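Dehydroquinate synthase (Thermus thermophilus, PDB 1UJN) probably converts 3-deoxy-D-arabino-heptulosonate 7-phosphate to 3-dehydroquinate with release of phosphate, the second step of chorismate biosynthesis, using NAD(+) and a divalent metal ion. Local coordinates at residues L256-L261 with A333-W337; L309-V313 with V322-P326. All blocks are in the same frame, centred on the assembly; numbering follows the deposited sequence.

In the fold
A small beta hairpin and the helix that follows it can be tied to the same partner helix, and the two contacts here illustrate how. Interaction 2 pairs the strands of the hairpin; interaction 1 sets helix 327-342, which the chain enters straight after that hairpin, against helix 247-264. Their centres lie 13 Å apart, and they meet directly: Tyr257 CE2 is 3.5 Å from Trp311 CZ3, and Leu261 CD2 is 3.9 Å from Leu325 CD1. Interaction 2 lies closer to the predicted metal site of Glu173, His231 and His247: the side chain of Val312 is about 7 Å from that of His231, and that of Tyr257 about 10 Å.

Interaction 1: residues L256-L261 with A333-W337; sequences LYAALL and AFAAW
Two alpha-helical segments, Leu256-Leu261 and Ala333-Trp337, pack together; the axes of these short segments approach to 9.3 Å, with N-to-C directions 129° apart, an oblique crossing, nearer antiparallel than parallel. The register pairs Leu260 with Ala333 and Tyr257 with Trp337, CA atoms 5.9 Å apart in both cases. Each backbone keeps its i to i+4 hydrogen bonds, such as Trp337 N to Ala333 O at 2.7 Å.

Ala333 points toward the partner helix, and its small side chain admits larger neighbours: its CB lies 3.6 Å from Leu261 CD2 and 3.8 Å from Tyr257 CE1. At Phe334 the backbone N approaches the edge of the tyrosine ring, 3.4 Å from Tyr257 CE1, and Phe334 CB is 3.9 Å from Tyr257 CE1. This is apolar helix-helix packing within the helical C-terminal part of dehydroquinate synthase, joining helix 247-264 to the C-terminal helix 327-342, with no hydrogen bond between the segments. Ala336 points toward the partner helix, its CB 4.4 Å from Leu260 CD1. Trp337 (chi1 t, chi2 84°) meets three residues. Leu260 (m, t) lays CD1 against Trp337 CA (3.4 Å) and CB (3.7 Å), while the other two meet the indole: Leu256 (t, p) sets CG 3.8 Å from Trp337 CD1, and Tyr257 (chi1 t) points its ring edge at the face of the five-membered ring, a T-shaped pair with centroids 5.5 Å apart and planes at 89°. The polar ends bond beyond the interface: Trp337 NE1 with the carbonyl of Tyr253, Tyr257 OH with that of Leu330.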
loop_
_atom_site.group_PDB
_atom_site.type_symbol
_atom_site.label_atom_id
_atom_site.label_comp_id
_atom_site.label_asym_id
_atom_site.label_seq_id
_atom_site.Cartn_x
_atom_site.Cartn_y
_atom_site.Cartn_z
ATOM N N LEU A 256 -29.414 -16.949 -8.011
ATOM C CA LEU A 256 -30.771 -17.480 -8.001
ATOM C C LEU A 256 -31.621 -16.609 -7.075
ATOM O O LEU A 256 -32.762 -16.263 -7.397
ATOM C CB LEU A 256 -30.783 -18.926 -7.507
ATOM C CG LEU A 256 -32.169 -19.567 -7.385
ATOM C CD1 LEU A 256 -32.838 -19.593 -8.749
ATOM C CD2 LEU A 256 -32.041 -20.972 -6.830
ATOM N N TYR A 257 -31.055 -16.238 -5.931
ATOM C CA TYR A 257 -31.775 -15.410 -4.972
ATOM C C TYR A 257 -32.077 -14.047 -5.583
ATOM O O TYR A 257 -33.192 -13.537 -5.463
ATOM C CB TYR A 257 -30.950 -15.231 -3.697
ATOM C CG TYR A 257 -31.720 -14.595 -2.560
ATOM C CD1 TYR A 257 -32.762 -15.276 -1.930
ATOM C CD2 TYR A 257 -31.407 -13.315 -2.115
ATOM C CE1 TYR A 257 -33.474 -14.693 -0.873
ATOM C CE2 TYR A 257 -32.112 -12.721 -1.062
ATOM C CZ TYR A 257 -33.141 -13.415 -0.448
ATOM O OH TYR A 257 -33.840 -12.829 0.586
ATOM N N ALA A 258 -31.082 -13.463 -6.244
ATOM C CA ALA A 258 -31.243 -12.159 -6.886
ATOM C C ALA A 258 -32.355 -12.226 -7.923
ATOM O O ALA A 258 -33.185 -11.314 -8.023
ATOM C CB ALA A 258 -29.937 -11.735 -7.549
ATOM N N ALA A 259 -32.372 -13.312 -8.693
ATOM C CA ALA A 259 -33.394 -13.505 -9.708
ATOM C C ALA A 259 -34.782 -13.542 -9.068
ATOM O O ALA A 259 -35.740 -13.000 -9.621
ATOM C CB ALA A 259 -33.132 -14.796 -10.475
ATOM N N LEU A 260 -34.893 -14.175 -7.901
ATOM C CA LEU A 260 -36.182 -14.255 -7.216
ATOM C C LEU A 260 -36.608 -12.885 -6.683
ATOM O O LEU A 260 -37.797 -12.555 -6.674
ATOM C CB LEU A 260 -36.121 -15.290 -6.086
ATOM C CG LEU A 260 -35.984 -16.719 -6.626
ATOM C CD1 LEU A 260 -35.610 -17.677 -5.504
ATOM C CD2 LEU A 260 -37.300 -17.141 -7.298
ATOM N N LEU A 261 -35.644 -12.086 -6.243
ATOM C CA LEU A 261 -35.950 -10.744 -5.757
ATOM C C LEU A 261 -36.468 -9.918 -6.934
ATOM O O LEU A 261 -37.430 -9.153 -6.805
ATOM C CB LEU A 261 -34.698 -10.081 -5.187
ATOM C CG LEU A 261 -34.085 -10.720 -3.941
ATOM C CD1 LEU A 261 -32.783 -10.027 -3.596
ATOM C CD2 LEU A 261 -35.071 -10.631 -2.785
ATOM N N ALA A 333 -38.708 -14.389 -0.587
ATOM C CA ALA A 333 -37.768 -14.840 -1.608
ATOM C C ALA A 333 -36.887 -15.976 -1.102
ATOM O O ALA A 333 -36.586 -16.909 -1.843
ATOM C CB ALA A 333 -36.901 -13.677 -2.067
ATOM N N PHE A 334 -36.468 -15.898 0.157
ATOM C CA PHE A 334 -35.620 -16.940 0.722
ATOM C C PHE A 334 -36.383 -18.260 0.759
ATOM O O PHE A 334 -35.828 -19.316 0.457
ATOM C CB PHE A 334 -35.162 -16.567 2.133
ATOM C CG PHE A 334 -34.061 -17.446 2.663
ATOM C CD1 PHE A 334 -32.804 -17.443 2.064
ATOM C CD2 PHE A 334 -34.284 -18.286 3.748
ATOM C CE1 PHE A 334 -31.784 -18.263 2.538
ATOM C CE2 PHE A 334 -33.268 -19.115 4.234
ATOM C CZ PHE A 334 -32.014 -19.103 3.626
ATOM N N ALA A 335 -37.662 -18.193 1.124
ATOM C CA ALA A 335 -38.492 -19.389 1.182
ATOM C C ALA A 335 -38.605 -20.005 -0.211
ATOM O O ALA A 335 -38.494 -21.223 -0.370
ATOM C CB ALA A 335 -39.879 -19.042 1.722
ATOM N N ALA A 336 -38.825 -19.166 -1.220
ATOM C CA ALA A 336 -38.937 -19.658 -2.592
ATOM C C ALA A 336 -37.582 -20.179 -3.057
ATOM O O ALA A 336 -37.501 -21.167 -3.789
ATOM C CB ALA A 336 -39.408 -18.552 -3.512
ATOM N N TRP A 337 -36.523 -19.497 -2.629
ATOM C CA TRP A 337 -35.155 -19.878 -2.975
ATOM C C TRP A 337 -34.899 -21.296 -2.451
ATOM O O TRP A 337 -34.384 -22.152 -3.172
ATOM C CB TRP A 337 -34.187 -18.873 -2.343
ATOM C CG TRP A 337 -32.720 -19.146 -2.544
ATOM C CD1 TRP A 337 -31.952 -18.811 -3.628
ATOM C CD2 TRP A 337 -31.835 -19.740 -1.592
ATOM N NE1 TRP A 337 -30.634 -19.152 -3.399
ATOM C CE2 TRP A 337 -30.536 -19.725 -2.157
ATOM C CE3 TRP A 337 -32.011 -20.281 -0.311
ATOM C CZ2 TRP A 337 -29.420 -20.229 -1.481
ATOM C CZ3 TRP A 337 -30.901 -20.783 0.361
ATOM C CH2 TRP A 337 -29.621 -20.752 -0.226
#

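Interaction 2: residues L309-V313 with V322-P326; sequences LHWVV and VRPLP
Trp311 and Arg323 form an antiparallel hydrogen-bonded pair, CA atoms 5.5 Å apart: Trp311 N donates to Arg323 O at 2.9 Å, nearly linear, and Arg323 N to Trp311 O at 3.2 Å. Next in this hairpin of strands 311-314 and 319-323 comes the non-hydrogen-bonded pair Val312-Val322, on the other sheet face, CA atoms 4.5 Å apart. Backbones are extended, end-to-end directions (CA 309 to 313 against CA 322 to 325) 112° apart. CA-H...O contacts join Val322 CA to Trp311 O (3.3 Å) and Pro324 CA to Leu309 O (3.4 Å). Within 322-326, Arg323 NE (3.0 Å) and NH2 (3.2 Å) hydrogen-bond to Pro324 O. Pro324 CD sits over the His310 ring, a CH-pi contact 4.0 Å from the centroid. Leu325 (m, t) places CD1 4.0 Å from Trp311 CD1 (chi1 m) and 4.2 Å from Val313 CG2. Pro326 N-caps the next helix. Hydrogen bonds set the register; beyond Trp311-Arg323, CH-pi, CA-H...O and Leu325 packing hold the segments.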
loop_
_atom_site.group_PDB
_atom_site.type_symbol
_atom_site.label_atom_id
_atom_site.label_comp_id
_atom_site.label_asym_id
_atom_site.label_seq_id
_atom_site.Cartn_x
_atom_site.Cartn_y
_atom_site.Cartn_z
ATOM N N LEU A 309 -28.978 -2.399 4.577
ATOM C CA LEU A 309 -28.351 -3.157 3.500
ATOM C C LEU A 309 -28.982 -2.849 2.141
ATOM O O LEU A 309 -30.175 -2.607 2.012
ATOM C CB LEU A 309 -28.478 -4.651 3.810
ATOM C CG LEU A 309 -29.855 -5.035 4.356
ATOM C CD1 LEU A 309 -30.962 -4.885 3.309
ATOM C CD2 LEU A 309 -29.917 -6.487 4.838
ATOM N N HIS A 310 -28.118 -2.818 1.111
ATOM C CA HIS A 310 -28.619 -2.629 -0.246
ATOM C C HIS A 310 -28.362 -3.872 -1.101
ATOM O O HIS A 310 -27.294 -4.468 -1.075
ATOM C CB HIS A 310 -27.914 -1.417 -0.860
ATOM C CG HIS A 310 -28.597 -0.147 -0.417
ATOM N ND1 HIS A 310 -28.754 0.198 0.885
ATOM C CD2 HIS A 310 -29.072 0.903 -1.212
ATOM C CE1 HIS A 310 -29.298 1.430 0.873
ATOM N NE2 HIS A 310 -29.501 1.878 -0.369
ATOM N N TRP A 311 -29.343 -4.300 -1.889
ATOM C CA TRP A 311 -29.188 -5.475 -2.736
ATOM C C TRP A 311 -29.160 -5.094 -4.207
ATOM O O TRP A 311 -29.839 -4.156 -4.624
ATOM C CB TRP A 311 -30.352 -6.447 -2.534
ATOM C CG TRP A 311 -30.586 -6.891 -1.131
ATOM C CD1 TRP A 311 -31.165 -6.172 -0.124
ATOM C CD2 TRP A 311 -30.281 -8.177 -0.584
ATOM N NE1 TRP A 311 -31.245 -6.935 1.017
ATOM C CE2 TRP A 311 -30.709 -8.171 0.763
ATOM C CE3 TRP A 311 -29.687 -9.337 -1.101
ATOM C CZ2 TRP A 311 -30.563 -9.280 1.600
ATOM C CZ3 TRP A 311 -29.542 -10.440 -0.269
ATOM C CH2 TRP A 311 -29.979 -10.403 1.068
ATOM N N VAL A 312 -28.374 -5.825 -4.993
ATOM C CA VAL A 312 -28.318 -5.586 -6.429
ATOM C C VAL A 312 -29.411 -6.489 -6.992
ATOM O O VAL A 312 -29.300 -7.718 -6.945
ATOM C CB VAL A 312 -26.958 -5.995 -7.042
ATOM C CG1 VAL A 312 -26.990 -5.787 -8.545
ATOM C CG2 VAL A 312 -25.834 -5.174 -6.424
ATOM N N VAL A 313 -30.473 -5.876 -7.502
ATOM C CA VAL A 313 -31.604 -6.616 -8.049
ATOM C C VAL A 313 -31.666 -6.523 -9.567
ATOM O O VAL A 313 -31.740 -5.431 -10.124
ATOM C CB VAL A 313 -32.946 -6.077 -7.482
ATOM C CG1 VAL A 313 -34.113 -6.896 -8.020
ATOM C CG2 VAL A 313 -32.926 -6.114 -5.963
ATOM N N VAL A 322 -30.172 -1.002 -7.333
ATOM C CA VAL A 322 -29.560 -1.234 -6.033
ATOM C C VAL A 322 -30.448 -0.504 -5.037
ATOM O O VAL A 322 -30.665 0.703 -5.158
ATOM C CB VAL A 322 -28.130 -0.662 -5.977
ATOM C CG1 VAL A 322 -27.518 -0.914 -4.603
ATOM C CG2 VAL A 322 -27.281 -1.300 -7.063
ATOM N N ARG A 323 -30.970 -1.236 -4.059
ATOM C CA ARG A 323 -31.867 -0.642 -3.075
ATOM C C ARG A 323 -32.160 -1.591 -1.920
ATOM O O ARG A 323 -31.856 -2.782 -1.989
ATOM C CB ARG A 323 -33.192 -0.283 -3.751
ATOM C CG ARG A 323 -33.749 -1.427 -4.595
ATOM C CD ARG A 323 -35.247 -1.313 -4.832
ATOM N NE ARG A 323 -36.010 -1.539 -3.607
ATOM C CZ ARG A 323 -37.331 -1.702 -3.564
ATOM N NH1 ARG A 323 -38.046 -1.663 -4.680
ATOM N NH2 ARG A 323 -37.937 -1.908 -2.402
ATOM N N PRO A 324 -32.749 -1.063 -0.832
ATOM C CA PRO A 324 -33.099 -1.866 0.343
ATOM C C PRO A 324 -34.438 -2.545 0.066
ATOM O O PRO A 324 -35.207 -2.084 -0.780
ATOM C CB PRO A 324 -33.197 -0.824 1.451
ATOM C CG PRO A 324 -33.759 0.360 0.722
ATOM C CD PRO A 324 -32.929 0.375 -0.551
ATOM N N LEU A 325 -34.725 -3.632 0.772
ATOM C CA LEU A 325 -35.977 -4.343 0.554
ATOM C C LEU A 325 -36.689 -4.681 1.858
ATOM O O LEU A 325 -36.047 -4.939 2.876
ATOM C CB LEU A 325 -35.707 -5.633 -0.229
ATOM C CG LEU A 325 -35.077 -5.472 -1.618
ATOM C CD1 LEU A 325 -34.579 -6.817 -2.121
ATOM C CD2 LEU A 325 -36.096 -4.876 -2.577
ATOM N N PRO A 326 -38.031 -4.669 1.846
ATOM C CA PRO A 326 -38.782 -4.994 3.063
ATOM C C PRO A 326 -38.406 -6.413 3.483
ATOM O O PRO A 326 -38.343 -7.313 2.641
ATOM C CB PRO A 326 -40.238 -4.899 2.608
ATOM C CG PRO A 326 -40.189 -3.880 1.510
ATOM C CD PRO A 326 -38.943 -4.283 0.754
#